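Long-range contacts in fructosyl amine: oxygen oxidoreductase (Aspergillus fumigatus, PDB 3DJE), which oxidatively deglycates fructosyl amino acids with a covalently bound FAD, as a fructosamine oxidase (amadoriase) related to the sarcosine oxidases: residues 243-254 against 266-275; 327-335 against 427-435. All coordinates share one frame; numbering follows the deposited sequence.

Interaction 1. Residues 243-254 against 266-275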
loop_
_atom_site.group_PDB
_atom_site.type_symbol
_atom_site.label_atom_id
_atom_site.label_comp_id
_atom_site.label_asym_id
_atom_site.label_seq_id
_atom_site.Cartn_x
_atom_site.Cartn_y
_atom_site.Cartn_z
ATOM N N LEU A 243 -20.358 8.135 -10.691
ATOM C CA LEU A 243 -21.547 8.947 -10.447
ATOM C C LEU A 243 -21.886 9.753 -11.693
ATOM O O LEU A 243 -20.990 10.188 -12.421
ATOM C CB LEU A 243 -21.321 9.881 -9.260
ATOM C CG LEU A 243 -21.046 9.275 -7.881
ATOM C CD1 LEU A 243 -20.713 10.368 -6.899
ATOM C CD2 LEU A 243 -22.244 8.468 -7.400
ATOM N N LYS A 244 -23.182 9.941 -11.941
ATOM C CA LYS A 244 -23.645 10.811 -13.018
ATOM C C LYS A 244 -23.245 12.255 -12.711
ATOM O O LYS A 244 -23.189 12.635 -11.544
ATOM C CB LYS A 244 -25.167 10.708 -13.165
ATOM C CG LYS A 244 -25.663 9.308 -13.500
ATOM C CD LYS A 244 -27.165 9.302 -13.773
ATOM C CE LYS A 244 -27.795 7.957 -13.417
ATOM N NZ LYS A 244 -27.758 7.680 -11.945
ATOM N N PRO A 245 -22.963 13.065 -13.754
ATOM C CA PRO A 245 -22.538 14.450 -13.526
ATOM C C PRO A 245 -23.459 15.237 -12.575
ATOM O O PRO A 245 -22.970 16.019 -11.766
ATOM C CB PRO A 245 -22.545 15.055 -14.937
ATOM C CG PRO A 245 -22.268 13.881 -15.833
ATOM C CD PRO A 245 -23.003 12.733 -15.194
ATOM N N GLU A 246 -24.768 14.995 -12.657
ATOM C CA GLU A 246 -25.765 15.692 -11.828
ATOM C C GLU A 246 -25.696 15.327 -10.343
ATOM O O GLU A 246 -26.069 16.134 -9.487
ATOM C CB GLU A 246 -27.197 15.436 -12.324
ATOM C CG GLU A 246 -27.358 15.285 -13.831
ATOM C CD GLU A 246 -27.141 13.855 -14.297
ATOM O OE1 GLU A 246 -27.843 12.950 -13.793
ATOM O OE2 GLU A 246 -26.273 13.641 -15.170
ATOM N N GLU A 247 -25.235 14.116 -10.033
ATOM C CA GLU A 247 -25.232 13.653 -8.641
ATOM C C GLU A 247 -23.877 13.808 -7.912
ATOM O O GLU A 247 -23.807 13.561 -6.711
ATOM C CB GLU A 247 -25.799 12.218 -8.523
ATOM C CG GLU A 247 -24.852 11.115 -8.974
ATOM C CD GLU A 247 -25.493 9.729 -9.109
ATOM O OE1 GLU A 247 -26.481 9.399 -8.406
ATOM O OE2 GLU A 247 -24.981 8.945 -9.930
ATOM N N ARG A 248 -22.831 14.242 -8.624
ATOM C CA ARG A 248 -21.463 14.325 -8.062
ATOM C C ARG A 248 -21.269 15.376 -6.962
ATOM O O ARG A 248 -20.579 15.113 -5.972
ATOM C CB ARG A 248 -20.406 14.527 -9.163
ATOM C CG ARG A 248 -20.200 13.324 -10.063
ATOM C CD ARG A 248 -19.342 13.649 -11.271
ATOM N NE ARG A 248 -19.527 12.644 -12.320
ATOM C CZ ARG A 248 -18.886 12.622 -13.484
ATOM N NH1 ARG A 248 -17.978 13.545 -13.785
ATOM N NH2 ARG A 248 -19.153 11.659 -14.355
ATOM N N ALA A 249 -21.873 16.555 -7.123
ATOM C CA ALA A 249 -21.712 17.652 -6.151
ATOM C C ALA A 249 -22.072 17.249 -4.718
ATOM O O ALA A 249 -21.393 17.629 -3.759
ATOM C CB ALA A 249 -22.528 18.869 -6.576
ATOM N N LEU A 250 -23.140 16.467 -4.589
ATOM C CA LEU A 250 -23.639 16.012 -3.301
ATOM C C LEU A 250 -22.601 15.211 -2.495
ATOM O O LEU A 250 -22.539 15.296 -1.265
ATOM C CB LEU A 250 -24.901 15.179 -3.528
ATOM C CG LEU A 250 -25.806 14.924 -2.324
ATOM C CD1 LEU A 250 -26.434 16.214 -1.813
ATOM C CD2 LEU A 250 -26.881 13.895 -2.680
ATOM N N TYR A 251 -21.772 14.456 -3.209
ATOM C CA TYR A 251 -20.850 13.518 -2.580
ATOM C C TYR A 251 -19.482 14.139 -2.325
ATOM O O TYR A 251 -18.606 13.500 -1.723
ATOM C CB TYR A 251 -20.694 12.272 -3.457
ATOM C CG TYR A 251 -21.926 11.392 -3.555
ATOM C CD1 TYR A 251 -22.021 10.217 -2.818
ATOM C CD2 TYR A 251 -22.980 11.717 -4.413
ATOM C CE1 TYR A 251 -23.141 9.395 -2.912
ATOM C CE2 TYR A 251 -24.113 10.902 -4.504
ATOM C CZ TYR A 251 -24.182 9.744 -3.752
ATOM O OH TYR A 251 -25.285 8.923 -3.842
ATOM N N LYS A 252 -19.293 15.377 -2.782
ATOM C CA LYS A 252 -17.990 16.054 -2.658
ATOM C C LYS A 252 -17.594 16.335 -1.204
ATOM O O LYS A 252 -18.430 16.726 -0.387
ATOM C CB LYS A 252 -17.962 17.357 -3.474
ATOM C CG LYS A 252 -16.570 18.009 -3.595
ATOM C CD LYS A 252 -16.595 19.279 -4.453
ATOM C CE LYS A 252 -15.233 19.975 -4.480
ATOM N NZ LYS A 252 -14.236 19.238 -5.298
ATOM N N ASN A 253 -16.317 16.118 -0.896
ATOM C CA ASN A 253 -15.713 16.487 0.396
ATOM C C ASN A 253 -16.117 15.630 1.602
ATOM O O ASN A 253 -15.744 15.950 2.733
ATOM C CB ASN A 253 -15.933 17.983 0.718
ATOM C CG ASN A 253 -15.419 18.908 -0.380
ATOM O OD1 ASN A 253 -14.262 18.820 -0.793
ATOM N ND2 ASN A 253 -16.277 19.815 -0.839
ATOM N N ILE A 254 -16.857 14.544 1.370
ATOM C CA ILE A 254 -17.245 13.659 2.468
ATOM C C ILE A 254 -15.989 13.036 3.089
ATOM O O ILE A 254 -14.974 12.861 2.403
ATOM C CB ILE A 254 -18.251 12.544 2.045
ATOM C CG1 ILE A 254 -17.670 11.647 0.946
ATOM C CG2 ILE A 254 -19.618 13.150 1.652
ATOM C CD1 ILE A 254 -18.466 10.361 0.695
ATOM N N PHE A 266 -14.377 6.481 -0.457
ATOM C CA PHE A 266 -13.903 7.861 -0.479
ATOM C C PHE A 266 -14.863 8.742 -1.272
ATOM O O PHE A 266 -15.660 8.242 -2.069
ATOM C CB PHE A 266 -12.567 7.921 -1.220
ATOM C CG PHE A 266 -11.479 7.067 -0.622
ATOM C CD1 PHE A 266 -10.509 7.636 0.195
ATOM C CD2 PHE A 266 -11.408 5.696 -0.895
ATOM C CE1 PHE A 266 -9.483 6.843 0.757
ATOM C CE2 PHE A 266 -10.392 4.906 -0.347
ATOM C CZ PHE A 266 -9.422 5.490 0.475
ATOM N N GLU A 267 -14.746 10.058 -1.092
ATOM C CA GLU A 267 -15.404 10.989 -2.005
ATOM C C GLU A 267 -15.012 10.702 -3.463
ATOM O O GLU A 267 -13.903 10.197 -3.737
ATOM C CB GLU A 267 -15.100 12.447 -1.633
ATOM C CG GLU A 267 -13.667 12.872 -1.921
ATOM C CD GLU A 267 -13.456 14.332 -1.640
ATOM O OE1 GLU A 267 -14.168 15.160 -2.251
ATOM O OE2 GLU A 267 -12.587 14.662 -0.808
ATOM N N PRO A 268 -15.911 11.011 -4.410
ATOM C CA PRO A 268 -15.616 10.723 -5.823
ATOM C C PRO A 268 -14.390 11.461 -6.360
ATOM O O PRO A 268 -14.128 12.603 -5.963
ATOM C CB PRO A 268 -16.880 11.195 -6.560
ATOM C CG PRO A 268 -17.587 12.086 -5.607
ATOM C CD PRO A 268 -17.270 11.560 -4.235
ATOM N N ASP A 269 -13.645 10.807 -7.246
ATOM C CA ASP A 269 -12.490 11.477 -7.856
ATOM C C ASP A 269 -12.963 12.589 -8.793
ATOM O O ASP A 269 -14.133 12.620 -9.210
ATOM C CB ASP A 269 -11.510 10.477 -8.525
ATOM C CG ASP A 269 -11.882 10.082 -9.966
ATOM O OD1 ASP A 269 -13.052 10.163 -10.391
ATOM O OD2 ASP A 269 -10.962 9.618 -10.679
ATOM N N GLU A 270 -12.076 13.532 -9.087
ATOM C CA GLU A 270 -12.463 14.654 -9.933
ATOM C C GLU A 270 -12.574 14.257 -11.390
ATOM O O GLU A 270 -13.520 14.669 -12.073
ATOM C CB GLU A 270 -11.475 15.818 -9.780
ATOM C CG GLU A 270 -11.591 16.569 -8.466
ATOM C CD GLU A 270 -12.943 17.273 -8.282
ATOM O OE1 GLU A 270 -13.581 17.663 -9.288
ATOM O OE2 GLU A 270 -13.365 17.434 -7.118
ATOM N N GLU A 271 -11.613 13.456 -11.857
ATOM C CA GLU A 271 -11.499 13.116 -13.280
ATOM C C GLU A 271 -12.790 12.519 -13.807
ATOM O O GLU A 271 -13.321 12.993 -14.810
ATOM C CB GLU A 271 -10.349 12.139 -13.522
ATOM C CG GLU A 271 -9.006 12.785 -13.761
ATOM C CD GLU A 271 -7.872 11.760 -13.831
ATOM O OE1 GLU A 271 -8.144 10.532 -13.830
ATOM O OE2 GLU A 271 -6.697 12.183 -13.873
ATOM N N ARG A 272 -13.294 11.494 -13.120
ATOM C CA ARG A 272 -14.408 10.696 -13.638
ATOM C C ARG A 272 -15.618 10.614 -12.725
ATOM O O ARG A 272 -16.606 9.942 -13.063
ATOM C CB ARG A 272 -13.943 9.277 -13.980
ATOM C CG ARG A 272 -12.887 9.187 -15.076
ATOM C CD ARG A 272 -12.522 7.724 -15.322
ATOM N NE ARG A 272 -11.563 7.571 -16.419
ATOM C CZ ARG A 272 -10.240 7.512 -16.279
ATOM N NH1 ARG A 272 -9.665 7.608 -15.077
ATOM N NH2 ARG A 272 -9.483 7.365 -17.361
ATOM N N GLY A 273 -15.554 11.302 -11.586
ATOM C CA GLY A 273 -16.615 11.245 -10.583
ATOM C C GLY A 273 -16.789 9.841 -10.026
ATOM O O GLY A 273 -17.897 9.447 -9.641
ATOM N N GLU A 274 -15.691 9.090 -9.966
ATOM C CA GLU A 274 -15.736 7.700 -9.517
ATOM C C GLU A 274 -15.451 7.557 -8.039
ATOM O O GLU A 274 -14.469 8.096 -7.544
ATOM C CB GLU A 274 -14.756 6.847 -10.326
ATOM C CG GLU A 274 -15.248 6.622 -11.768
ATOM C CD GLU A 274 -14.281 5.879 -12.650
ATOM O OE1 GLU A 274 -13.060 5.796 -12.340
ATOM O OE2 GLU A 274 -14.749 5.377 -13.699
ATOM N N ILE A 275 -16.330 6.841 -7.341
ATOM C CA ILE A 275 -16.098 6.476 -5.934
ATOM C C ILE A 275 -15.355 5.151 -5.908
ATOM O O ILE A 275 -15.822 4.160 -6.475
ATOM C CB ILE A 275 -17.424 6.334 -5.130
ATOM C CG1 ILE A 275 -18.136 7.694 -5.032
ATOM C CG2 ILE A 275 -17.160 5.766 -3.710
ATOM C CD1 ILE A 275 -19.602 7.618 -4.492
HETATM O O HOH W 1 -13.225 17.661 -3.017
HETATM O O HOH W 2 -11.687 17.045 -0.472
HETATM O O HOH W 3 -13.300 11.083 1.216
#
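L243, Y251, P268 and I275 form the apolar centre that joins the short helix 248-251 to the loop leading into strand 274-289. CD1 of L243 touches both CG of P268 and CD1 of I275, each at 3.8 Å, while CD1 of Y251 approaches the same I275 methyl obliquely at 3.9 Å. CB of Y251 rests on the proline, 3.6 Å from P268 CD, and chi1 of -68° sets CG beside the backbone N, turning the ring toward I275; its hydroxyl points elsewhere, to Q323. Next to this centre the backbone closes with L243 N donating to G273 O at 3.0 Å. R248 then grips L243 O side-on through NE and NH2, the carbonyl oxygen lying nearly in the guanidinium plane, and one face of that plane rests on CA of G273 and O of R272. On the other flank, E267 OE1 accepts from N253 N at 2.7 Å, met from well above the carboxylate plane, and W157 holds OE2. Outermost, K252 NZ forms a salt bridge with E270 OE2 at 2.7 Å. The chemistry thus grades from methyl contacts to paired charges, and the buried carboxylate of E267, bonded through both oxygens, is probably stabilised as an anion by these donors and by the nearby lysine.

Interaction 2. Residues 327-335 against 427-435. With FAD (flavin-adenine dinucleotide), chain C.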
loop_
_atom_site.group_PDB
_atom_site.type_symbol
_atom_site.label_atom_id
_atom_site.label_comp_id
_atom_site.label_asym_id
_atom_site.label_seq_id
_atom_site.Cartn_x
_atom_site.Cartn_y
_atom_site.Cartn_z
ATOM N N ARG A 327 -25.502 -0.374 -8.639
ATOM C CA ARG A 327 -24.827 0.274 -9.763
ATOM C C ARG A 327 -23.735 -0.617 -10.363
ATOM O O ARG A 327 -22.985 -1.272 -9.630
ATOM C CB ARG A 327 -24.204 1.605 -9.327
ATOM C CG ARG A 327 -25.181 2.635 -8.800
ATOM C CD ARG A 327 -25.968 3.321 -9.893
ATOM N NE ARG A 327 -26.743 4.429 -9.329
ATOM C CZ ARG A 327 -26.348 5.699 -9.294
ATOM N NH1 ARG A 327 -25.181 6.063 -9.807
ATOM N NH2 ARG A 327 -27.134 6.614 -8.745
ATOM N N PRO A 328 -23.634 -0.639 -11.706
ATOM C CA PRO A 328 -22.527 -1.376 -12.305
ATOM C C PRO A 328 -21.197 -0.738 -11.923
ATOM O O PRO A 328 -21.123 0.486 -11.754
ATOM C CB PRO A 328 -22.766 -1.210 -13.810
ATOM C CG PRO A 328 -23.580 0.026 -13.936
ATOM C CD PRO A 328 -24.491 -0.012 -12.730
ATOM N N PHE A 329 -20.169 -1.566 -11.773
ATOM C CA PHE A 329 -18.805 -1.061 -11.548
ATOM C C PHE A 329 -18.221 -0.507 -12.842
ATOM O O PHE A 329 -18.424 -1.085 -13.915
ATOM C CB PHE A 329 -17.894 -2.167 -11.024
ATOM C CG PHE A 329 -18.366 -2.811 -9.750
ATOM C CD1 PHE A 329 -19.080 -2.089 -8.791
ATOM C CD2 PHE A 329 -18.050 -4.142 -9.485
ATOM C CE1 PHE A 329 -19.497 -2.692 -7.603
ATOM C CE2 PHE A 329 -18.452 -4.753 -8.296
ATOM C CZ PHE A 329 -19.180 -4.032 -7.355
ATOM N N SER A 330 -17.487 0.599 -12.742
ATOM C CA SER A 330 -16.834 1.186 -13.919
ATOM C C SER A 330 -15.383 0.713 -14.056
ATOM O O SER A 330 -14.770 0.874 -15.117
ATOM C CB SER A 330 -16.859 2.706 -13.840
ATOM O OG SER A 330 -16.205 3.126 -12.658
ATOM N N PHE A 331 -14.839 0.160 -12.968
ATOM C CA PHE A 331 -13.463 -0.332 -12.919
ATOM C C PHE A 331 -13.346 -1.288 -11.737
ATOM O O PHE A 331 -14.025 -1.112 -10.724
ATOM C CB PHE A 331 -12.476 0.843 -12.768
ATOM C CG PHE A 331 -11.024 0.416 -12.683
ATOM C CD1 PHE A 331 -10.369 -0.089 -13.798
ATOM C CD2 PHE A 331 -10.321 0.521 -11.480
ATOM C CE1 PHE A 331 -9.020 -0.500 -13.733
ATOM C CE2 PHE A 331 -8.990 0.116 -11.397
ATOM C CZ PHE A 331 -8.336 -0.395 -12.520
ATOM N N ALA A 332 -12.490 -2.294 -11.883
ATOM C CA ALA A 332 -12.189 -3.238 -10.804
ATOM C C ALA A 332 -10.811 -3.841 -10.984
ATOM O O ALA A 332 -10.398 -4.146 -12.112
ATOM C CB ALA A 332 -13.239 -4.355 -10.751
ATOM N N ARG A 333 -10.100 -4.038 -9.878
ATOM C CA ARG A 333 -8.833 -4.757 -9.939
ATOM C C ARG A 333 -8.418 -5.359 -8.613
ATOM O O ARG A 333 -8.894 -4.957 -7.548
ATOM C CB ARG A 333 -7.696 -3.869 -10.461
ATOM C CG ARG A 333 -7.057 -2.934 -9.426
ATOM C CD ARG A 333 -5.797 -2.414 -10.057
ATOM N NE ARG A 333 -5.056 -1.393 -9.301
ATOM C CZ ARG A 333 -3.858 -1.610 -8.758
ATOM N NH1 ARG A 333 -3.215 -0.618 -8.161
ATOM N NH2 ARG A 333 -3.296 -2.816 -8.819
ATOM N N ILE A 334 -7.512 -6.323 -8.704
ATOM C CA ILE A 334 -6.778 -6.779 -7.522
ATOM C C ILE A 334 -5.484 -5.951 -7.366
ATOM O O ILE A 334 -4.932 -5.415 -8.346
ATOM C CB ILE A 334 -6.513 -8.293 -7.553
ATOM C CG1 ILE A 334 -5.546 -8.666 -8.684
ATOM C CG2 ILE A 334 -7.874 -9.057 -7.701
ATOM C CD1 ILE A 334 -5.145 -10.159 -8.692
ATOM N N CYS A 335 -5.026 -5.852 -6.125
ATOM C CA CYS A 335 -3.948 -4.962 -5.751
ATOM C C CYS A 335 -3.083 -5.706 -4.735
ATOM O O CYS A 335 -3.606 -6.205 -3.727
ATOM C CB CYS A 335 -4.600 -3.730 -5.113
ATOM S SG CYS A 335 -3.513 -2.581 -4.269
ATOM N N TRP A 427 -15.005 -14.507 -11.834
ATOM C CA TRP A 427 -14.549 -13.121 -11.724
ATOM C C TRP A 427 -15.577 -12.178 -12.333
ATOM O O TRP A 427 -16.463 -12.603 -13.088
ATOM C CB TRP A 427 -13.214 -12.960 -12.445
ATOM C CG TRP A 427 -12.092 -13.735 -11.834
ATOM C CD1 TRP A 427 -11.855 -15.082 -11.945
ATOM C CD2 TRP A 427 -11.023 -13.205 -11.037
ATOM N NE1 TRP A 427 -10.715 -15.423 -11.254
ATOM C CE2 TRP A 427 -10.186 -14.290 -10.685
ATOM C CE3 TRP A 427 -10.699 -11.919 -10.576
ATOM C CZ2 TRP A 427 -9.041 -14.128 -9.899
ATOM C CZ3 TRP A 427 -9.565 -11.760 -9.794
ATOM C CH2 TRP A 427 -8.746 -12.856 -9.465
ATOM N N THR A 428 -15.461 -10.892 -12.007
ATOM C CA THR A 428 -16.282 -9.856 -12.638
ATOM C C THR A 428 -15.959 -9.691 -14.138
ATOM O O THR A 428 -14.974 -10.249 -14.632
ATOM C CB THR A 428 -16.122 -8.497 -11.905
ATOM O OG1 THR A 428 -14.731 -8.145 -11.874
ATOM C CG2 THR A 428 -16.648 -8.601 -10.476
ATOM N N ASN A 429 -16.793 -8.925 -14.844
ATOM C CA ASN A 429 -16.670 -8.705 -16.293
ATOM C C ASN A 429 -16.670 -7.211 -16.613
ATOM O O ASN A 429 -17.326 -6.741 -17.552
ATOM C CB ASN A 429 -17.814 -9.427 -17.039
ATOM C CG ASN A 429 -17.788 -9.190 -18.555
ATOM O OD1 ASN A 429 -16.741 -9.312 -19.208
ATOM N ND2 ASN A 429 -18.947 -8.838 -19.117
ATOM N N VAL A 430 -15.911 -6.460 -15.823
ATOM C CA VAL A 430 -15.858 -5.011 -15.956
ATOM C C VAL A 430 -14.945 -4.614 -17.124
ATOM O O VAL A 430 -13.976 -5.310 -17.423
ATOM C CB VAL A 430 -15.387 -4.351 -14.624
ATOM C CG1 VAL A 430 -15.450 -2.836 -14.719
ATOM C CG2 VAL A 430 -16.242 -4.840 -13.451
ATOM N N GLN A 431 -15.279 -3.501 -17.774
ATOM C CA GLN A 431 -14.472 -2.921 -18.846
ATOM C C GLN A 431 -13.006 -2.741 -18.426
ATOM O O GLN A 431 -12.723 -2.336 -17.293
ATOM C CB GLN A 431 -15.054 -1.562 -19.229
ATOM C CG GLN A 431 -14.335 -0.878 -20.373
ATOM C CD GLN A 431 -14.758 -1.426 -21.714
ATOM O OE1 GLN A 431 -14.009 -2.155 -22.366
ATOM N NE2 GLN A 431 -15.977 -1.090 -22.130
ATOM N N TYR A 432 -12.089 -3.052 -19.339
ATOM C CA TYR A 432 -10.666 -2.845 -19.091
ATOM C C TYR A 432 -10.310 -1.368 -19.191
ATOM O O TYR A 432 -10.864 -0.629 -20.017
ATOM C CB TYR A 432 -9.808 -3.664 -20.069
ATOM C CG TYR A 432 -8.322 -3.397 -19.952
ATOM C CD1 TYR A 432 -7.582 -3.926 -18.895
ATOM C CD2 TYR A 432 -7.657 -2.601 -20.890
ATOM C CE1 TYR A 432 -6.215 -3.679 -18.769
ATOM C CE2 TYR A 432 -6.287 -2.348 -20.776
ATOM C CZ TYR A 432 -5.575 -2.895 -19.712
ATOM O OH TYR A 432 -4.225 -2.667 -19.580
ATOM N N ARG A 433 -9.378 -0.963 -18.334
ATOM C CA ARG A 433 -8.761 0.353 -18.368
ATOM C C ARG A 433 -7.289 0.138 -18.082
ATOM O O ARG A 433 -6.933 -0.640 -17.195
ATOM C CB ARG A 433 -9.370 1.264 -17.305
ATOM C CG ARG A 433 -8.737 2.656 -17.202
ATOM C CD ARG A 433 -9.363 3.426 -16.037
ATOM N NE ARG A 433 -10.807 3.606 -16.227
ATOM C CZ ARG A 433 -11.655 4.023 -15.290
ATOM N NH1 ARG A 433 -11.220 4.326 -14.068
ATOM N NH2 ARG A 433 -12.950 4.145 -15.576
ATOM N N ASP A 434 -6.444 0.809 -18.856
ATOM C CA ASP A 434 -5.009 0.713 -18.673
ATOM C C ASP A 434 -4.593 1.843 -17.746
ATOM O O ASP A 434 -4.481 2.996 -18.173
ATOM C CB ASP A 434 -4.293 0.814 -20.028
ATOM C CG ASP A 434 -2.778 0.815 -19.894
ATOM O OD1 ASP A 434 -2.264 0.787 -18.753
ATOM O OD2 ASP A 434 -2.093 0.849 -20.942
ATOM N N ILE A 435 -4.371 1.516 -16.475
ATOM C CA ILE A 435 -4.079 2.549 -15.483
ATOM C C ILE A 435 -2.625 3.047 -15.517
ATOM O O ILE A 435 -2.267 3.939 -14.745
ATOM C CB ILE A 435 -4.495 2.131 -14.051
ATOM C CG1 ILE A 435 -3.792 0.840 -13.629
ATOM C CG2 ILE A 435 -6.014 1.970 -13.982
ATOM C CD1 ILE A 435 -3.951 0.530 -12.140
HETATM P PA FAD C . 4.455 -1.210 -5.272
HETATM O O1A FAD C . 4.072 0.205 -5.212
HETATM O O2A FAD C . 3.412 -2.219 -5.630
HETATM O O5B FAD C . 5.675 -1.249 -6.279
HETATM C C5B FAD C . 6.282 -2.466 -6.719
HETATM C C4B FAD C . 6.937 -2.168 -8.074
HETATM O O4B FAD C . 7.713 -3.350 -8.342
HETATM C C3B FAD C . 5.825 -2.098 -9.147
HETATM O O3B FAD C . 5.824 -0.823 -9.810
HETATM C C2B FAD C . 6.229 -3.239 -10.095
HETATM O O2B FAD C . 6.011 -2.900 -11.501
HETATM C C1B FAD C . 7.726 -3.450 -9.733
HETATM N N9A FAD C . 8.159 -4.761 -10.307
HETATM C C8A FAD C . 7.482 -5.928 -10.348
HETATM N N7A FAD C . 8.222 -6.840 -11.013
HETATM C C5A FAD C . 9.362 -6.243 -11.389
HETATM C C6A FAD C . 10.487 -6.665 -12.107
HETATM N N6A FAD C . 10.553 -7.930 -12.586
HETATM N N1A FAD C . 11.487 -5.788 -12.319
HETATM C C2A FAD C . 11.425 -4.533 -11.858
HETATM N N3A FAD C . 10.364 -4.095 -11.172
HETATM C C4A FAD C . 9.328 -4.935 -10.932
HETATM N N1 FAD C . -1.517 2.030 2.101
HETATM C C2 FAD C . -1.796 3.204 2.797
HETATM O O2 FAD C . -0.912 3.832 3.383
HETATM N N3 FAD C . -3.111 3.669 2.834
HETATM C C4 FAD C . -4.149 2.988 2.205
HETATM O O4 FAD C . -5.302 3.433 2.256
HETATM C C4X FAD C . -3.856 1.797 1.524
HETATM N N5 FAD C . -4.873 1.080 0.897
HETATM C C5X FAD C . -4.545 0.002 0.078
HETATM C C6 FAD C . -5.546 -0.568 -0.703
HETATM C C7 FAD C . -5.246 -1.614 -1.566
HETATM C C7M FAD C . -6.395 -2.219 -2.385
HETATM C C8 FAD C . -3.937 -2.081 -1.674
HETATM C C8M FAD C . -3.595 -3.194 -2.693
HETATM C C9 FAD C . -2.930 -1.491 -0.897
HETATM C C9A FAD C . -3.227 -0.436 -0.025
HETATM N N10 FAD C . -2.240 0.167 0.778
HETATM C C10 FAD C . -2.542 1.335 1.479
HETATM C "C1'" FAD C . -0.891 -0.411 0.869
HETATM C "C2'" FAD C . 0.046 0.299 -0.110
HETATM O "O2'" FAD C . -0.629 0.510 -1.369
HETATM C "C3'" FAD C . 1.298 -0.550 -0.309
HETATM O "O3'" FAD C . 1.790 -0.975 0.978
HETATM C "C4'" FAD C . 2.421 0.229 -1.002
HETATM O "O4'" FAD C . 1.942 0.961 -2.130
HETATM C "C5'" FAD C . 3.495 -0.762 -1.466
HETATM O "O5'" FAD C . 4.585 -0.045 -2.068
HETATM P P FAD C . 5.815 -0.846 -2.714
HETATM O O1P FAD C . 6.353 -1.806 -1.704
HETATM O O2P FAD C . 6.690 0.181 -3.314
HETATM O O3P FAD C . 5.164 -1.701 -3.910
HETATM O O HOH W 4 -12.643 0.483 -16.732
HETATM O O HOH W 5 -12.042 -3.345 -14.604
#
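R433 crosses F331 at about a right angle, and its course from CB to tip illustrates how one arginine can serve both an aromatic residue and a carboxylate far away in sequence. CB lies 3.9 Å from CD1 of the F331 ring, approaching obliquely. CG stands anti to the backbone N (chi1 177°), and a bend at chi3 (-61°) turns the head back over F331, with the guanidinium only 9° from parallel to the ring. It is CB of F331, however, that sits over one guanidinium face, 3.9 Å from NH1. NH2 passes 3.8 Å from S330 O and ends in a salt bridge with E274. The strand thus lined, 331-339, belongs to the large mixed sheet and pairs antiparallel with 232-242; further along it, C335 SG is bonded covalently to FAD C8M, the 8α-S-cysteinyl linkage of the MSOX/MTOX family. V430 and I435 supply apolar contacts on either side of R433 in sequence. CG2 of I435 meets CZ of F331 at 3.6 Å, and CD1 of I435 lies over one face of the R333 guanidinium, whose NH1 is held by S46 O and N49 O. V430 spreads its two methyls, CG1 3.5 Å from F331 N and CG2 4.1 Å from A332 CB. Between the backbones, one water donates to both S330 O and Q431 O.

Interactions 1 and 2 follow one another along the chain, the first closing before residue 327 is reached, and their centres lie about 18 Å apart on the same side of the molecule. Both reach the large mixed sheet, in which strand 232-242 pairs antiparallel with 274-289 and with 331-339. The two contacts join at E274, the carboxylate partner of R433, whose OE2 also makes a weak hydrogen bond with S330 OG, while R272 CD packs on R433. A second salt bridge joins E247 to R327. Through R433, residues near the C-terminus are tied to the sheet whose strand 331-339 carries the cysteine linked to the flavin.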